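Local coordinates for inactive dihydropteroate synthase 2 (Mycobacterium tuberculosis, PDB 2VP8), which appears to lack dihydropteroate synthase activity and probably takes no part in folate metabolism, although it probably can bind the inhibitor dapsone, at residues Thr99-Thr102 against Arg103-Phe107; Ala207-Arg211 against Glu212-Ile216; Arg234-Ala237 against Asp238-Thr242. All blocks are in the same frame, centred on the assembly; numbering follows the deposited sequence.

Interaction 1. Residues Thr99-Thr102 against Arg103-Phe107; sequences TEIT and RLVPF
The opening turns of helix 98-114, one of the outer helices of the pterin-binding TIM barrel, bring I101 against V105 and E100 against L104, a worked case of i to i+4 pairing along a helix. CG2 of I101 meets CG2 of V105 at 3.7 Å, the two branched side chains crossing obliquely, while V105 N gives a hydrogen bond to I101 O. E100 and L104 instead run side by side in the same direction. With its CG anti to the backbone N (chi1 -156°), the extended E100 chain brings OE2 to 3.9 Å from CD1 of L104, and the backbone bond from L104 N to E100 O (3.0 Å) joins the same two residues. Other contacts are more polar. OG1 of T102 hydrogen-bonds to T99 O (2.8 Å), a side-chain bond to the carbonyl three residues earlier. R103 CG passes T99 O at 3.6 Å, and bends at chi2 and chi3 turn the guanidinium to lie obliquely to the T99 hydroxyl. P106, which has no N-H to give, sets CD 3.9 Å from T102 O. In the barrel, E100 and L104 lean on V129, and I101 and V105 on A132, of helix 127-136, while L104 also reaches V84 of strand 81-85.

Interaction 2. Residues Ala207-Arg211 against Glu212-Ile216; sequences AGVAR and EKVLI. With EDO (1,2-ethanediol), chain F.
A single water clamps the short 3-10 turn between A210 and V214, donating to R211 O and to V214 O, each at 2.8 Å. R211 O also accepts from V214 N at 3.2 Å, so an amide and the water share this one carbonyl, and K213 N bonds to A210 O at 3.1 Å. E212 places CG between its backbone N and carbonyl carbon (chi1 61°) and bends at chi2, which folds the carboxylate back until OE2 is 3.5 Å from A210 CB. The same methyl touches K213 CG at 3.9 Å, after which the lysine chain runs out extended and its NZ bonds to G160 O. R211 points its guanidinium edge at a bound 1,2-ethanediol, probably from the crystallisation liquor, with a weak bond from NH1 to O2; its NH2 also makes a long, weak ion pair with E202 of helix 186-207. Both buried, V209 and V214 bring CG1 and CG2, respectively, to 3.8 Å, the valines crossing at about a right angle. Upstream, a Schellman motif at G208 ends helix 186-207. V209 then packs on A156 of helix 152-159, V214 on A201 and V205 of helix 186-207, and strand 214-217 lies beside strand 162-166, joined by backbone bonds of K213 and L215 with L163 and of L215 with C165.

Interaction 3. Residues Arg234-Ala237 against Asp238-Thr242; sequences RHVA and DLVMT
H235 and D238 stand side by side and point the same way at the start of helix 236-241, where H235 occupies the N-cap position just after helix 227-234. Both first torsions, chi1 -78° in H235 and -64° in D238, place CG beside the backbone N and anti to the carbonyl carbon. The planes of imidazole and carboxylate are only 27° apart, and the carboxylate meets the ring at its edge. The exact spacing of OD2 and CD2 is doubtful in the model. Both groups have further partners: H235 ND1 makes a weak hydrogen bond to L231 O, and D238 OD2 forms a long, weak ion pair with R187 of helix 186-207.

A different kind of pairing serves V236 and V240. These side chains are angled across one another, CG1 of V236 touching CG2 of V240 at 3.8 Å, with V240 N also bonded to V236 O. L239 turns back toward the helix start, its CD2 lying 3.6 Å from V236 CA. The H235 carbonyl oxygen is bound by L239 N at 3.1 Å, with a weaker bond from D238 N. L239 packs on I194 as well, and its side chain lies about 11 Å from that of H220, a residue that, by similarity, characterises family members without synthase activity. Just before the cap, R234 makes a weak hydrogen bond through NH1 to I304 O of the second subunit.

One turn further on, M241 N bonds to A237 O. There L239 O takes two bonds from a single residue, one from T242 N at 3.2 Å and one from T242 OG1 at 2.6 Å.

Along the chain the three interactions follow in series within one pterin-binding TIM barrel. Interaction 1 sits on helix 98-114, after strand 81-85. Interaction 2 leads from helix 186-207 into strand 214-217, and interaction 3 lies on helix 236-241, before strand 247-248. Interactions 1 and 3 fall on opposite sides of the chain's centre, their centres about 36 Å apart, whereas the centre of interaction 2 is about 25 Å from that of interaction 1 and about 19 Å from that of interaction 3. The last two touch where I216 CD1 packs 3.7 Å from T242 OG1. Helix 186-207 packs against both, so they share a neighbouring helix, while interaction 1 lies apart.

Interaction 1. Residues Thr99-Thr102 against Arg103-Phe107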
ATOM      1  N   THR B  99     -16.705 -30.280  23.014  1.00 44.74           N
ATOM      2  CA  THR B  99     -15.670 -29.541  23.733  1.00 44.77           C
ATOM      3  C   THR B  99     -15.427 -28.171  23.107  1.00 44.73           C
ATOM      4  O   THR B  99     -15.199 -27.193  23.822  1.00 44.88           O
ATOM      5  CB  THR B  99     -14.336 -30.323  23.825  1.00 44.83           C
ATOM      6  OG1 THR B  99     -13.698 -30.348  22.541  1.00 44.84           O
ATOM      7  CG2 THR B  99     -14.564 -31.755  24.334  1.00 44.68           C
ATOM      8  N   GLU B 100     -15.489 -28.103  21.777  1.00 44.63           N
ATOM      9  CA  GLU B 100     -15.305 -26.839  21.057  1.00 44.47           C
ATOM     10  C   GLU B 100     -16.353 -25.801  21.454  1.00 44.23           C
ATOM     11  O   GLU B 100     -16.049 -24.612  21.529  1.00 44.45           O
ATOM     12  CB  GLU B 100     -15.314 -27.050  19.538  1.00 44.54           C
ATOM     13  CG  GLU B 100     -14.582 -25.941  18.770  1.00 45.13           C
ATOM     14  CD  GLU B 100     -15.006 -25.808  17.315  1.00 45.73           C
ATOM     15  OE1 GLU B 100     -15.431 -26.814  16.701  1.00 45.90           O
ATOM     16  OE2 GLU B 100     -14.901 -24.685  16.777  1.00 45.94           O
ATOM     17  N   ILE B 101     -17.583 -26.257  21.693  1.00 44.00           N
ATOM     18  CA  ILE B 101     -18.657 -25.406  22.209  1.00 43.76           C
ATOM     19  C   ILE B 101     -18.288 -24.884  23.595  1.00 43.62           C
ATOM     20  O   ILE B 101     -18.359 -23.679  23.841  1.00 43.71           O
ATOM     21  CB  ILE B 101     -20.029 -26.155  22.262  1.00 43.87           C
ATOM     22  CG1 ILE B 101     -20.577 -26.409  20.855  1.00 43.78           C
ATOM     23  CG2 ILE B 101     -21.063 -25.393  23.109  1.00 43.82           C
ATOM     24  CD1 ILE B 101     -20.919 -25.152  20.084  1.00 44.51           C
ATOM     25  N   THR B 102     -17.875 -25.790  24.483  1.00 43.39           N
ATOM     26  CA  THR B 102     -17.493 -25.422  25.852  1.00 43.25           C
ATOM     27  C   THR B 102     -16.186 -24.622  25.894  1.00 43.02           C
ATOM     28  O   THR B 102     -15.688 -24.295  26.969  1.00 43.10           O
ATOM     29  CB  THR B 102     -17.390 -26.656  26.799  1.00 43.36           C
ATOM     30  OG1 THR B 102     -16.385 -27.555  26.320  1.00 43.55           O
ATOM     31  CG2 THR B 102     -18.734 -27.394  26.910  1.00 43.24           C
ATOM     32  N   ARG B 103     -15.636 -24.319  24.720  1.00 42.73           N
ATOM     33  CA  ARG B 103     -14.488 -23.422  24.611  1.00 42.42           C
ATOM     34  C   ARG B 103     -14.877 -22.048  24.070  1.00 41.87           C
ATOM     35  O   ARG B 103     -14.387 -21.035  24.558  1.00 41.87           O
ATOM     36  CB  ARG B 103     -13.358 -24.043  23.773  1.00 42.62           C
ATOM     37  CG  ARG B 103     -12.475 -25.017  24.564  1.00 43.42           C
ATOM     38  CD  ARG B 103     -11.008 -24.978  24.115  1.00 44.39           C
ATOM     39  NE  ARG B 103     -10.678 -26.015  23.133  1.00 44.74           N
ATOM     40  CZ  ARG B 103     -10.266 -27.246  23.438  1.00 44.99           C
ATOM     41  NH1 ARG B 103     -10.132 -27.622  24.707  1.00 44.88           N
ATOM     42  NH2 ARG B 103      -9.993 -28.111  22.469  1.00 44.94           N
ATOM     43  N   LEU B 104     -15.765 -22.013  23.077  1.00 41.25           N
ATOM     44  CA  LEU B 104     -16.160 -20.747  22.445  1.00 40.81           C
ATOM     45  C   LEU B 104     -17.240 -19.991  23.205  1.00 40.21           C
ATOM     46  O   LEU B 104     -17.196 -18.761  23.288  1.00 40.23           O
ATOM     47  CB  LEU B 104     -16.628 -20.963  20.998  1.00 40.90           C
ATOM     48  CG  LEU B 104     -15.622 -21.352  19.914  1.00 41.02           C
ATOM     49  CD1 LEU B 104     -16.353 -21.590  18.612  1.00 41.51           C
ATOM     50  CD2 LEU B 104     -14.543 -20.297  19.725  1.00 40.80           C
ATOM     51  N   VAL B 105     -18.211 -20.730  23.738  1.00 39.49           N
ATOM     52  CA  VAL B 105     -19.403 -20.130  24.353  1.00 38.93           C
ATOM     53  C   VAL B 105     -19.084 -19.205  25.541  1.00 38.48           C
ATOM     54  O   VAL B 105     -19.483 -18.043  25.525  1.00 38.02           O
ATOM     55  CB  VAL B 105     -20.505 -21.198  24.676  1.00 38.88           C
ATOM     56  CG1 VAL B 105     -21.568 -20.650  25.629  1.00 38.85           C
ATOM     57  CG2 VAL B 105     -21.163 -21.664  23.390  1.00 38.67           C
ATOM     58  N   PRO B 106     -18.345 -19.703  26.557  1.00 38.34           N
ATOM     59  CA  PRO B 106     -18.049 -18.812  27.678  1.00 38.22           C
ATOM     60  C   PRO B 106     -17.262 -17.579  27.228  1.00 38.19           C
ATOM     61  O   PRO B 106     -17.449 -16.493  27.771  1.00 38.31           O
ATOM     62  CB  PRO B 106     -17.194 -19.683  28.603  1.00 38.15           C
ATOM     63  CG  PRO B 106     -17.523 -21.076  28.230  1.00 38.23           C
ATOM     64  CD  PRO B 106     -17.750 -21.037  26.759  1.00 38.36           C
ATOM     65  N   PHE B 107     -16.408 -17.754  26.224  1.00 37.95           N
ATOM     66  CA  PHE B 107     -15.584 -16.669  25.727  1.00 37.47           C
ATOM     67  C   PHE B 107     -16.409 -15.616  24.988  1.00 37.42           C
ATOM     68  O   PHE B 107     -16.220 -14.415  25.207  1.00 37.23           O
ATOM     69  CB  PHE B 107     -14.463 -17.209  24.841  1.00 37.30           C
ATOM     70  CG  PHE B 107     -13.455 -16.171  24.460  1.00 37.32           C
ATOM     71  CD1 PHE B 107     -12.713 -15.515  25.435  1.00 37.58           C
ATOM     72  CD2 PHE B 107     -13.251 -15.842  23.134  1.00 36.53           C
ATOM     73  CE1 PHE B 107     -11.788 -14.546  25.086  1.00 37.80           C
ATOM     74  CE2 PHE B 107     -12.320 -14.878  22.780  1.00 36.89           C
ATOM     75  CZ  PHE B 107     -11.591 -14.231  23.754  1.00 36.76           C
TER

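Interaction 2. Residues Ala207-Arg211 against Glu212-Ile216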
ATOM      1  N   ALA B 207     -31.672 -18.398   1.579  1.00 36.67           N
ATOM      2  CA  ALA B 207     -31.874 -19.236   2.774  1.00 36.63           C
ATOM      3  C   ALA B 207     -32.498 -18.438   3.944  1.00 36.56           C
ATOM      4  O   ALA B 207     -33.021 -19.026   4.913  1.00 36.62           O
ATOM      5  CB  ALA B 207     -30.515 -19.913   3.212  1.00 36.68           C
ATOM      6  N   GLY B 208     -32.433 -17.107   3.859  1.00 36.44           N
ATOM      7  CA  GLY B 208     -33.026 -16.238   4.888  1.00 36.25           C
ATOM      8  C   GLY B 208     -32.009 -15.418   5.666  1.00 36.25           C
ATOM      9  O   GLY B 208     -32.292 -14.931   6.766  1.00 36.33           O
ATOM     10  N   VAL B 209     -30.811 -15.281   5.108  1.00 35.99           N
ATOM     11  CA  VAL B 209     -29.790 -14.428   5.699  1.00 35.61           C
ATOM     12  C   VAL B 209     -29.985 -13.028   5.134  1.00 35.58           C
ATOM     13  O   VAL B 209     -30.085 -12.860   3.919  1.00 35.61           O
ATOM     14  CB  VAL B 209     -28.367 -14.942   5.389  1.00 35.52           C
ATOM     15  CG1 VAL B 209     -27.316 -14.052   6.040  1.00 35.67           C
ATOM     16  CG2 VAL B 209     -28.205 -16.387   5.850  1.00 35.09           C
ATOM     17  N   ALA B 210     -30.069 -12.033   6.013  1.00 35.53           N
ATOM     18  CA  ALA B 210     -30.254 -10.649   5.585  1.00 35.73           C
ATOM     19  C   ALA B 210     -29.162 -10.262   4.589  1.00 36.16           C
ATOM     20  O   ALA B 210     -27.971 -10.535   4.811  1.00 36.11           O
ATOM     21  CB  ALA B 210     -30.249  -9.717   6.784  1.00 35.60           C
ATOM     22  N   ARG B 211     -29.573  -9.644   3.484  1.00 36.48           N
ATOM     23  CA  ARG B 211     -28.646  -9.296   2.407  1.00 36.83           C
ATOM     24  C   ARG B 211     -27.444  -8.483   2.906  1.00 37.01           C
ATOM     25  O   ARG B 211     -26.300  -8.774   2.543  1.00 37.20           O
ATOM     26  CB  ARG B 211     -29.376  -8.554   1.284  1.00 36.78           C
ATOM     27  CG  ARG B 211     -28.498  -8.213   0.091  1.00 37.13           C
ATOM     28  CD  ARG B 211     -29.318  -7.684  -1.074  1.00 38.10           C
ATOM     29  NE  ARG B 211     -30.020  -8.752  -1.780  1.00 38.60           N
ATOM     30  CZ  ARG B 211     -29.579  -9.348  -2.886  1.00 38.76           C
ATOM     31  NH1 ARG B 211     -28.427  -8.988  -3.441  1.00 38.75           N
ATOM     32  NH2 ARG B 211     -30.301 -10.309  -3.443  1.00 38.65           N
ATOM     33  N   GLU B 212     -27.711  -7.485   3.749  1.00 37.09           N
ATOM     34  CA  GLU B 212     -26.681  -6.550   4.204  1.00 37.22           C
ATOM     35  C   GLU B 212     -25.676  -7.167   5.172  1.00 37.18           C
ATOM     36  O   GLU B 212     -24.590  -6.621   5.370  1.00 37.67           O
ATOM     37  CB  GLU B 212     -27.300  -5.277   4.805  1.00 37.31           C
ATOM     38  CG  GLU B 212     -28.187  -5.489   6.033  1.00 38.01           C
ATOM     39  CD  GLU B 212     -29.605  -5.926   5.685  1.00 38.67           C
ATOM     40  OE1 GLU B 212     -29.956  -5.946   4.480  1.00 38.22           O
ATOM     41  OE2 GLU B 212     -30.367  -6.246   6.627  1.00 39.03           O
ATOM     42  N   LYS B 213     -26.027  -8.305   5.760  1.00 37.00           N
ATOM     43  CA  LYS B 213     -25.153  -8.966   6.726  1.00 36.69           C
ATOM     44  C   LYS B 213     -24.242  -9.998   6.055  1.00 36.67           C
ATOM     45  O   LYS B 213     -23.465 -10.675   6.728  1.00 36.79           O
ATOM     46  CB  LYS B 213     -25.969  -9.617   7.851  1.00 36.56           C
ATOM     47  CG  LYS B 213     -26.922  -8.678   8.572  1.00 36.73           C
ATOM     48  CD  LYS B 213     -27.336  -9.248   9.926  1.00 37.58           C
ATOM     49  CE  LYS B 213     -28.465  -8.439  10.560  1.00 37.59           C
ATOM     50  NZ  LYS B 213     -28.523  -8.628  12.036  1.00 37.46           N
ATOM     51  N   VAL B 214     -24.338 -10.116   4.732  1.00 36.50           N
ATOM     52  CA  VAL B 214     -23.484 -11.042   3.988  1.00 36.47           C
ATOM     53  C   VAL B 214     -22.224 -10.341   3.485  1.00 36.46           C
ATOM     54  O   VAL B 214     -22.307  -9.312   2.820  1.00 36.44           O
ATOM     55  CB  VAL B 214     -24.209 -11.677   2.783  1.00 36.48           C
ATOM     56  CG1 VAL B 214     -23.272 -12.643   2.057  1.00 36.91           C
ATOM     57  CG2 VAL B 214     -25.474 -12.393   3.216  1.00 36.11           C
ATOM     58  N   LEU B 215     -21.066 -10.910   3.811  1.00 36.34           N
ATOM     59  CA  LEU B 215     -19.783 -10.444   3.295  1.00 36.36           C
ATOM     60  C   LEU B 215     -19.173 -11.535   2.414  1.00 36.13           C
ATOM     61  O   LEU B 215     -19.439 -12.724   2.619  1.00 36.06           O
ATOM     62  CB  LEU B 215     -18.833 -10.103   4.451  1.00 36.40           C
ATOM     63  CG  LEU B 215     -19.137  -8.889   5.343  1.00 37.11           C
ATOM     64  CD1 LEU B 215     -20.248  -9.168   6.372  1.00 38.10           C
ATOM     65  CD2 LEU B 215     -17.886  -8.430   6.055  1.00 36.81           C
ATOM     66  N   ILE B 216     -18.372 -11.142   1.428  1.00 35.84           N
ATOM     67  CA  ILE B 216     -17.701 -12.129   0.583  1.00 35.67           C
ATOM     68  C   ILE B 216     -16.193 -12.108   0.774  1.00 35.97           C
ATOM     69  O   ILE B 216     -15.575 -11.048   0.852  1.00 35.86           O
ATOM     70  CB  ILE B 216     -18.071 -12.016  -0.924  1.00 35.67           C
ATOM     71  CG1 ILE B 216     -17.636 -10.670  -1.519  1.00 35.09           C
ATOM     72  CG2 ILE B 216     -19.571 -12.287  -1.138  1.00 35.17           C
ATOM     73  CD1 ILE B 216     -17.568 -10.663  -3.043  1.00 35.33           C
TER
HETATM   74  C1  EDO F1311     -26.567  -5.763  -2.859  1.00 83.42           C
HETATM   75  O1  EDO F1311     -25.684  -6.143  -1.792  1.00 82.78           O
HETATM   76  C2  EDO F1311     -26.106  -6.372  -4.183  1.00 83.25           C
HETATM   77  O2  EDO F1311     -25.918  -7.786  -4.032  1.00 83.06           O
HETATM   78  O   HOH W   1     -24.003  -7.105   2.421  1.00 47.43           O

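Interaction 3. Residues Arg234-Ala237 against Asp238-Thr242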
ATOM      1  N   ARG B 234      -5.004  -8.165  -7.524  1.00 38.31           N
ATOM      2  CA  ARG B 234      -4.988  -7.226  -8.639  1.00 38.04           C
ATOM      3  C   ARG B 234      -6.415  -6.828  -9.007  1.00 37.95           C
ATOM      4  O   ARG B 234      -6.650  -5.719  -9.482  1.00 37.74           O
ATOM      5  CB  ARG B 234      -4.299  -7.862  -9.843  1.00 38.06           C
ATOM      6  CG  ARG B 234      -3.929  -6.912 -10.959  1.00 37.03           C
ATOM      7  CD  ARG B 234      -2.672  -7.426 -11.657  1.00 36.46           C
ATOM      8  NE  ARG B 234      -2.938  -8.257 -12.822  1.00 33.79           N
ATOM      9  CZ  ARG B 234      -2.176  -9.265 -13.223  1.00 33.17           C
ATOM     10  NH1 ARG B 234      -1.095  -9.632 -12.545  1.00 32.64           N
ATOM     11  NH2 ARG B 234      -2.518  -9.928 -14.307  1.00 32.99           N
ATOM     12  N   HIS B 235      -7.357  -7.737  -8.768  1.00 37.89           N
ATOM     13  CA  HIS B 235      -8.717  -7.568  -9.255  1.00 38.32           C
ATOM     14  C   HIS B 235      -9.751  -7.275  -8.173  1.00 38.41           C
ATOM     15  O   HIS B 235     -10.960  -7.365  -8.436  1.00 38.61           O
ATOM     16  CB  HIS B 235      -9.132  -8.767 -10.112  1.00 38.38           C
ATOM     17  CG  HIS B 235      -8.579  -8.729 -11.503  1.00 38.89           C
ATOM     18  ND1 HIS B 235      -7.291  -9.115 -11.804  1.00 39.75           N
ATOM     19  CD2 HIS B 235      -9.136  -8.336 -12.673  1.00 39.63           C
ATOM     20  CE1 HIS B 235      -7.080  -8.966 -13.102  1.00 40.27           C
ATOM     21  NE2 HIS B 235      -8.183  -8.493 -13.653  1.00 39.27           N
ATOM     22  N   VAL B 236      -9.278  -6.886  -6.985  1.00 38.02           N
ATOM     23  CA  VAL B 236     -10.157  -6.514  -5.877  1.00 37.72           C
ATOM     24  C   VAL B 236     -11.307  -5.639  -6.354  1.00 37.39           C
ATOM     25  O   VAL B 236     -12.453  -5.979  -6.117  1.00 37.72           O
ATOM     26  CB  VAL B 236      -9.387  -5.853  -4.690  1.00 38.15           C
ATOM     27  CG1 VAL B 236     -10.340  -5.316  -3.654  1.00 37.75           C
ATOM     28  CG2 VAL B 236      -8.466  -6.862  -4.021  1.00 38.44           C
ATOM     29  N   ALA B 237     -11.003  -4.541  -7.053  1.00 37.11           N
ATOM     30  CA  ALA B 237     -12.020  -3.660  -7.661  1.00 36.60           C
ATOM     31  C   ALA B 237     -13.159  -4.431  -8.311  1.00 36.66           C
ATOM     32  O   ALA B 237     -14.331  -4.095  -8.114  1.00 36.10           O
ATOM     33  CB  ALA B 237     -11.390  -2.719  -8.673  1.00 36.35           C
ATOM     34  N   ASP B 238     -12.809  -5.463  -9.083  1.00 36.85           N
ATOM     35  CA  ASP B 238     -13.815  -6.324  -9.707  1.00 37.14           C
ATOM     36  C   ASP B 238     -14.655  -7.045  -8.643  1.00 37.31           C
ATOM     37  O   ASP B 238     -15.883  -7.068  -8.735  1.00 37.22           O
ATOM     38  CB  ASP B 238     -13.171  -7.306 -10.687  1.00 36.98           C
ATOM     39  CG  ASP B 238     -12.522  -6.603 -11.867  1.00 37.71           C
ATOM     40  OD1 ASP B 238     -13.232  -5.872 -12.587  1.00 38.64           O
ATOM     41  OD2 ASP B 238     -11.299  -6.767 -12.076  1.00 37.99           O
ATOM     42  N   LEU B 239     -13.994  -7.598  -7.625  1.00 37.50           N
ATOM     43  CA  LEU B 239     -14.703  -8.199  -6.499  1.00 37.77           C
ATOM     44  C   LEU B 239     -15.639  -7.186  -5.834  1.00 37.81           C
ATOM     45  O   LEU B 239     -16.799  -7.496  -5.564  1.00 37.82           O
ATOM     46  CB  LEU B 239     -13.729  -8.758  -5.454  1.00 38.05           C
ATOM     47  CG  LEU B 239     -12.922 -10.053  -5.652  1.00 38.51           C
ATOM     48  CD1 LEU B 239     -13.692 -11.087  -6.471  1.00 37.27           C
ATOM     49  CD2 LEU B 239     -11.571  -9.791  -6.248  1.00 38.69           C
ATOM     50  N   VAL B 240     -15.123  -5.983  -5.575  1.00 37.68           N
ATOM     51  CA  VAL B 240     -15.885  -4.913  -4.925  1.00 37.55           C
ATOM     52  C   VAL B 240     -17.097  -4.513  -5.761  1.00 37.71           C
ATOM     53  O   VAL B 240     -18.185  -4.331  -5.233  1.00 37.56           O
ATOM     54  CB  VAL B 240     -14.993  -3.679  -4.664  1.00 37.60           C
ATOM     55  CG1 VAL B 240     -15.813  -2.492  -4.127  1.00 36.61           C
ATOM     56  CG2 VAL B 240     -13.870  -4.040  -3.714  1.00 37.09           C
ATOM     57  N   MET B 241     -16.890  -4.415  -7.073  1.00 38.13           N
ATOM     58  CA  MET B 241     -17.928  -4.046  -8.023  1.00 38.40           C
ATOM     59  C   MET B 241     -19.115  -5.018  -8.083  1.00 38.22           C
ATOM     60  O   MET B 241     -20.155  -4.682  -8.659  1.00 38.02           O
ATOM     61  CB  MET B 241     -17.323  -3.871  -9.418  1.00 38.95           C
ATOM     62  CG  MET B 241     -16.658  -2.510  -9.659  1.00 40.58           C
ATOM     63  SD  MET B 241     -17.751  -1.098  -9.358  1.00 44.93           S
ATOM     64  CE  MET B 241     -18.975  -1.272 -10.667  1.00 42.97           C
ATOM     65  N   THR B 242     -18.967  -6.208  -7.495  1.00 38.00           N
ATOM     66  CA  THR B 242     -20.083  -7.157  -7.382  1.00 37.82           C
ATOM     67  C   THR B 242     -21.186  -6.601  -6.485  1.00 37.65           C
ATOM     68  O   THR B 242     -22.349  -6.996  -6.604  1.00 37.66           O
ATOM     69  CB  THR B 242     -19.655  -8.542  -6.836  1.00 37.89           C
ATOM     70  OG1 THR B 242     -19.214  -8.415  -5.477  1.00 38.39           O
ATOM     71  CG2 THR B 242     -18.550  -9.153  -7.689  1.00 37.50           C
TER